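Local atomic coordinates of aminopeptidase YwaD (Bacillus subtilis, PDB entry 6HC6), a protein that hydrolyses peptides and arylamides to release N-terminal amino acids, such as leucine, arginine and lysine, as a secreted two-zinc aminopeptidase. Residues G100-A105 with E207-Q212; L182-P187 with G200-D205. All coordinates share one frame; numbering follows the deposited sequence.

Interaction 1: residues G100-A105 with E207-Q212; sequences GTLSSA and EALTQQ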
loop_
_atom_site.group_PDB
_atom_site.type_symbol
_atom_site.label_atom_id
_atom_site.label_comp_id
_atom_site.label_asym_id
_atom_site.label_seq_id
_atom_site.Cartn_x
_atom_site.Cartn_y
_atom_site.Cartn_z
ATOM N N GLY A 100 -11.603 -4.285 17.319
ATOM C CA GLY A 100 -12.040 -4.663 18.647
ATOM C C GLY A 100 -10.900 -4.674 19.642
ATOM O O GLY A 100 -9.899 -3.977 19.475
ATOM N N THR A 101 -11.084 -5.484 20.685
ATOM C CA THR A 101 -10.275 -5.394 21.887
ATOM C C THR A 101 -9.917 -6.785 22.391
ATOM O O THR A 101 -10.537 -7.791 22.035
ATOM C CB THR A 101 -11.003 -4.641 23.008
ATOM O OG1 THR A 101 -12.236 -5.308 23.294
ATOM C CG2 THR A 101 -11.287 -3.202 22.596
ATOM N N LEU A 102 -8.923 -6.814 23.268
ATOM C CA LEU A 102 -8.428 -8.056 23.828
ATOM C C LEU A 102 -8.012 -7.772 25.259
ATOM O O LEU A 102 -7.418 -6.729 25.535
ATOM C CB LEU A 102 -7.250 -8.594 23.003
ATOM C CG LEU A 102 -6.351 -9.664 23.634
ATOM C CD1 LEU A 102 -7.100 -10.979 23.742
ATOM C CD2 LEU A 102 -5.056 -9.865 22.826
ATOM N N SER A 103 -8.341 -8.685 26.171
ATOM C CA SER A 103 -7.940 -8.516 27.557
ATOM C C SER A 103 -7.571 -9.870 28.136
ATOM O O SER A 103 -8.022 -10.915 27.664
ATOM C CB SER A 103 -9.048 -7.866 28.388
ATOM O OG SER A 103 -10.165 -8.729 28.478
ATOM N N SER A 104 -6.740 -9.837 29.172
ATOM C CA SER A 104 -6.383 -11.057 29.885
ATOM C C SER A 104 -5.900 -10.674 31.271
ATOM O O SER A 104 -5.013 -9.827 31.405
ATOM C CB SER A 104 -5.307 -11.842 29.130
ATOM O OG SER A 104 -4.944 -13.019 29.825
ATOM N N ALA A 105 -6.499 -11.281 32.290
ATOM C CA ALA A 105 -6.128 -11.029 33.682
ATOM C C ALA A 105 -6.071 -9.532 33.978
ATOM O O ALA A 105 -5.159 -9.042 34.644
ATOM C CB ALA A 105 -4.799 -11.708 34.024
ATOM N N GLU A 207 4.370 -11.554 25.087
ATOM C CA GLU A 207 5.255 -12.187 26.062
ATOM C C GLU A 207 4.579 -12.308 27.420
ATOM O O GLU A 207 4.705 -13.339 28.095
ATOM C CB GLU A 207 6.562 -11.404 26.174
ATOM C CG GLU A 207 7.465 -11.598 24.969
ATOM C CD GLU A 207 8.579 -10.577 24.892
ATOM O OE1 GLU A 207 8.514 -9.563 25.620
ATOM O OE2 GLU A 207 9.517 -10.791 24.093
ATOM N N ALA A 208 3.843 -11.271 27.829
ATOM C CA ALA A 208 3.036 -11.373 29.036
ATOM C C ALA A 208 1.970 -12.449 28.887
ATOM O O ALA A 208 1.770 -13.260 29.796
ATOM C CB ALA A 208 2.393 -10.026 29.354
ATOM N N LEU A 209 1.289 -12.474 27.736
ATOM C CA LEU A 209 0.205 -13.427 27.514
ATOM C C LEU A 209 0.666 -14.871 27.607
ATOM O O LEU A 209 -0.143 -15.746 27.928
ATOM C CB LEU A 209 -0.426 -13.211 26.142
ATOM C CG LEU A 209 -1.538 -12.201 25.996
ATOM C CD1 LEU A 209 -2.257 -12.486 24.678
ATOM C CD2 LEU A 209 -2.465 -12.263 27.213
ATOM N N THR A 210 1.930 -15.161 27.273
ATOM C CA THR A 210 2.398 -16.541 27.383
ATOM C C THR A 210 2.326 -17.060 28.809
ATOM O O THR A 210 2.448 -18.270 29.016
ATOM C CB THR A 210 3.840 -16.713 26.889
ATOM O OG1 THR A 210 4.742 -16.019 27.762
ATOM C CG2 THR A 210 4.003 -16.221 25.460
ATOM N N GLN A 211 2.134 -16.185 29.791
ATOM C CA GLN A 211 2.065 -16.602 31.183
ATOM C C GLN A 211 0.646 -16.632 31.735
ATOM O O GLN A 211 0.468 -16.987 32.905
ATOM C CB GLN A 211 2.931 -15.684 32.055
ATOM C CG GLN A 211 4.316 -15.412 31.502
ATOM C CD GLN A 211 5.140 -16.675 31.361
ATOM O OE1 GLN A 211 5.515 -17.296 32.355
ATOM N NE2 GLN A 211 5.426 -17.064 30.121
ATOM N N GLN A 212 -0.363 -16.272 30.939
ATOM C CA GLN A 212 -1.735 -16.164 31.422
ATOM C C GLN A 212 -2.558 -17.388 31.043
ATOM O O GLN A 212 -2.246 -18.110 30.096
ATOM C CB GLN A 212 -2.424 -14.911 30.876
ATOM C CG GLN A 212 -1.608 -13.629 30.984
ATOM C CD GLN A 212 -1.141 -13.335 32.382
ATOM O OE1 GLN A 212 -1.815 -13.668 33.360
ATOM N NE2 GLN A 212 0.025 -12.707 32.493
#
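In S104, OG stands anti to the backbone N (chi1 179°), which points it at Q212 CB, 3.3 Å away. In Q212, CG lies beside the backbone N and anti to the carbonyl carbon (chi1 -47°). This sets CG next to the same S104 OG, at 3.6 Å. The hydroxyl thus lies against the aliphatic base of the glutamine. No hydrogen bond links the two segments. The hydroxyl of S104 is instead bonded to the backbone oxygen of E214.

L209 brings its two methyl groups to L102 and S104 on one strand face. Its CD2 sits 3.5 Å from S104 CB, tighter than usual van der Waals contact. Its CD1 lies more loosely against L102 CD2, at 4.3 Å. L102 and S104 both point toward the segment 207-212, while S103 between them points away, as expected for alternate residues on a strand. The strand is 97-104 of the PA domain's sheet. It lies between 107-113 and 214-222, antiparallel to both. L209, on helix 203-209, also packs on I109, L150 and I174 of the strands of this sheet.

L209 to Q212 form a type I turn. Here the side chain of Q212 folds back on the turn. Its NE2 donates to A208 O (3.3 Å), from above the carbonyl plane. Q211 N reaches the same oxygen at 2.9 Å from the opposite face, so two donors grip A208 O. The other branch of the amide meets the residue that follows the strand: Q212 OE1 lies 3.6 Å from A105 CB.

Interaction 2: residues L182-P187 with G200-D205; sequences LVPMTP and GIKKED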
loop_
_atom_site.group_PDB
_atom_site.type_symbol
_atom_site.label_atom_id
_atom_site.label_comp_id
_atom_site.label_asym_id
_atom_site.label_seq_id
_atom_site.Cartn_x
_atom_site.Cartn_y
_atom_site.Cartn_z
ATOM N N LEU A 182 5.971 0.583 17.745
ATOM C CA LEU A 182 5.052 1.532 18.368
ATOM C C LEU A 182 3.613 1.031 18.359
ATOM O O LEU A 182 2.809 1.455 19.195
ATOM C CB LEU A 182 5.108 2.880 17.647
ATOM C CG LEU A 182 6.428 3.631 17.692
ATOM C CD1 LEU A 182 6.330 4.861 16.803
ATOM C CD2 LEU A 182 6.734 4.009 19.117
ATOM N N VAL A 183 3.263 0.165 17.413
ATOM C CA VAL A 183 1.877 -0.268 17.255
ATOM C C VAL A 183 1.842 -1.782 17.116
ATOM O O VAL A 183 2.829 -2.414 16.706
ATOM C CB VAL A 183 1.205 0.391 16.029
ATOM C CG1 VAL A 183 1.031 1.885 16.242
ATOM C CG2 VAL A 183 1.999 0.078 14.785
ATOM N N PRO A 184 0.706 -2.389 17.434
ATOM C CA PRO A 184 0.549 -3.827 17.194
ATOM C C PRO A 184 0.629 -4.118 15.708
ATOM O O PRO A 184 0.168 -3.333 14.880
ATOM C CB PRO A 184 -0.841 -4.136 17.770
ATOM C CG PRO A 184 -1.548 -2.813 17.799
ATOM C CD PRO A 184 -0.477 -1.798 18.083
ATOM N N MET A 185 1.252 -5.247 15.378
ATOM C CA MET A 185 1.425 -5.661 13.993
ATOM C C MET A 185 0.102 -6.134 13.400
ATOM O O MET A 185 -0.732 -6.727 14.084
ATOM C CB MET A 185 2.453 -6.795 13.921
ATOM C CG MET A 185 2.273 -7.814 15.050
ATOM S SD MET A 185 2.499 -9.575 14.637
ATOM C CE MET A 185 1.134 -9.843 13.512
ATOM N N THR A 186 -0.084 -5.872 12.111
ATOM C CA THR A 186 -1.223 -6.425 11.384
ATOM C C THR A 186 -0.865 -7.820 10.878
ATOM O O THR A 186 0.122 -7.966 10.150
ATOM C CB THR A 186 -1.591 -5.522 10.215
ATOM O OG1 THR A 186 -1.870 -4.201 10.698
ATOM C CG2 THR A 186 -2.813 -6.054 9.503
ATOM N N PRO A 187 -1.602 -8.863 11.256
ATOM C CA PRO A 187 -1.279 -10.229 10.771
ATOM C C PRO A 187 -1.918 -10.532 9.418
ATOM O O PRO A 187 -2.841 -11.353 9.299
ATOM C CB PRO A 187 -1.824 -11.113 11.898
ATOM C CG PRO A 187 -2.991 -10.350 12.429
ATOM C CD PRO A 187 -2.650 -8.877 12.295
ATOM N N GLY A 200 -3.223 -9.395 15.691
ATOM C CA GLY A 200 -1.809 -9.188 15.962
ATOM C C GLY A 200 -1.651 -8.212 17.110
ATOM O O GLY A 200 -2.430 -7.267 17.238
ATOM N N ILE A 201 -0.662 -8.464 17.965
ATOM C CA ILE A 201 -0.416 -7.622 19.128
ATOM C C ILE A 201 1.080 -7.377 19.248
ATOM O O ILE A 201 1.898 -8.012 18.577
ATOM C CB ILE A 201 -0.966 -8.238 20.431
ATOM C CG1 ILE A 201 -0.195 -9.519 20.769
ATOM C CG2 ILE A 201 -2.471 -8.504 20.305
ATOM C CD1 ILE A 201 -0.606 -10.153 22.095
ATOM N N LYS A 202 1.426 -6.451 20.136
ATOM C CA LYS A 202 2.808 -6.067 20.364
ATOM C C LYS A 202 3.586 -7.181 21.056
ATOM O O LYS A 202 3.028 -8.031 21.759
ATOM C CB LYS A 202 2.872 -4.804 21.220
ATOM C CG LYS A 202 2.436 -3.550 20.468
ATOM C CD LYS A 202 2.942 -2.336 21.198
ATOM C CE LYS A 202 1.848 -1.631 21.960
ATOM N NZ LYS A 202 2.046 -0.153 21.857
ATOM N N LYS A 203 4.908 -7.125 20.870
ATOM C CA LYS A 203 5.820 -8.134 21.404
ATOM C C LYS A 203 5.689 -8.278 22.919
ATOM O O LYS A 203 5.490 -9.387 23.438
ATOM C CB LYS A 203 7.250 -7.753 21.021
ATOM C CG LYS A 203 8.340 -8.646 21.581
ATOM C CD LYS A 203 9.699 -8.004 21.378
ATOM C CE LYS A 203 10.826 -8.899 21.876
ATOM N NZ LYS A 203 11.143 -9.966 20.888
ATOM N N GLU A 204 5.800 -7.168 23.650
ATOM C CA GLU A 204 5.782 -7.264 25.109
ATOM C C GLU A 204 4.432 -7.754 25.620
ATOM O O GLU A 204 4.363 -8.415 26.664
ATOM C CB GLU A 204 6.143 -5.916 25.737
ATOM C CG GLU A 204 5.137 -4.803 25.487
ATOM C CD GLU A 204 5.423 -4.024 24.217
ATOM O OE1 GLU A 204 6.189 -4.530 23.364
ATOM O OE2 GLU A 204 4.879 -2.906 24.080
ATOM N N ASP A 205 3.358 -7.465 24.888
ATOM C CA ASP A 205 2.039 -7.944 25.275
ATOM C C ASP A 205 1.923 -9.449 25.087
ATOM O O ASP A 205 1.397 -10.153 25.957
ATOM C CB ASP A 205 0.968 -7.215 24.471
ATOM C CG ASP A 205 0.882 -5.749 24.837
ATOM O OD1 ASP A 205 1.268 -5.403 25.977
ATOM O OD2 ASP A 205 0.426 -4.949 24.000
#
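K202 and L182 form the one hydrogen bond between the segments. K202 NZ donates to L182 O over 3.2 Å. The amine stands above the carbonyl plane, 56° out of it. The lysine chain bends at chi3, which swings CE, and chi4 (-142°) then sets NZ by the loop.

A weaker polar contact lies farther along. G200 CA gives a CA-H...O contact to M185 O (3.3 Å). That oxygen is buried and has no conventional hydrogen-bond partner. A CB on G200 would clash with M185 O and with P187 CD, so the close approach needs glycine.

The segments run roughly antiparallel where they touch. Loop 182-187 passes over the end of strand 198-201 of the PA domain. The strand itself is paired through its backbone with Q112 on one neighbouring strand and with I175 and N177 on the other side. K202 then takes the N-cap position of helix 203-209. The loop also borders the catalytic domain: V183 touches P403, and its side chain is about 7 Å from that of H401, a zinc ligand.

Van der Waals contacts of side-chain carbons with backbone make up the rest. P184 CB rests 3.8 Å from I201 CA. M185 CG meets I201 O at 3.6 Å, and P187 CG lies 3.4 Å from G200 N. K202 CG packs on P184 N (3.7 Å), and the two side chains cross obliquely. An alanine at K202 would probably leave L182 O without this donor and open a gap beside P184.

How the interactions relate
Both interactions use helix 203-209 and the same sheet of the PA domain. Interaction 2 involves strand 198-201 and the N-cap; interaction 1 uses L209 further along the helix. Their centres are about 12 Å apart. I201 joins them: its CD1 packs on L209 CD1 and its CG2 on L102 CD2, both at 3.9 Å. Each contact is mostly buried, with an exposed residue at its edge. Interaction 1 rests on side-chain carbons of L102, S104 and L209, with S104 OG against Q212, and no hydrogen bond crosses between its segments. Interaction 2 lays a loop with two prolines on backbone and adds a lysine bond across the segments. It also lies nearer the zinc site.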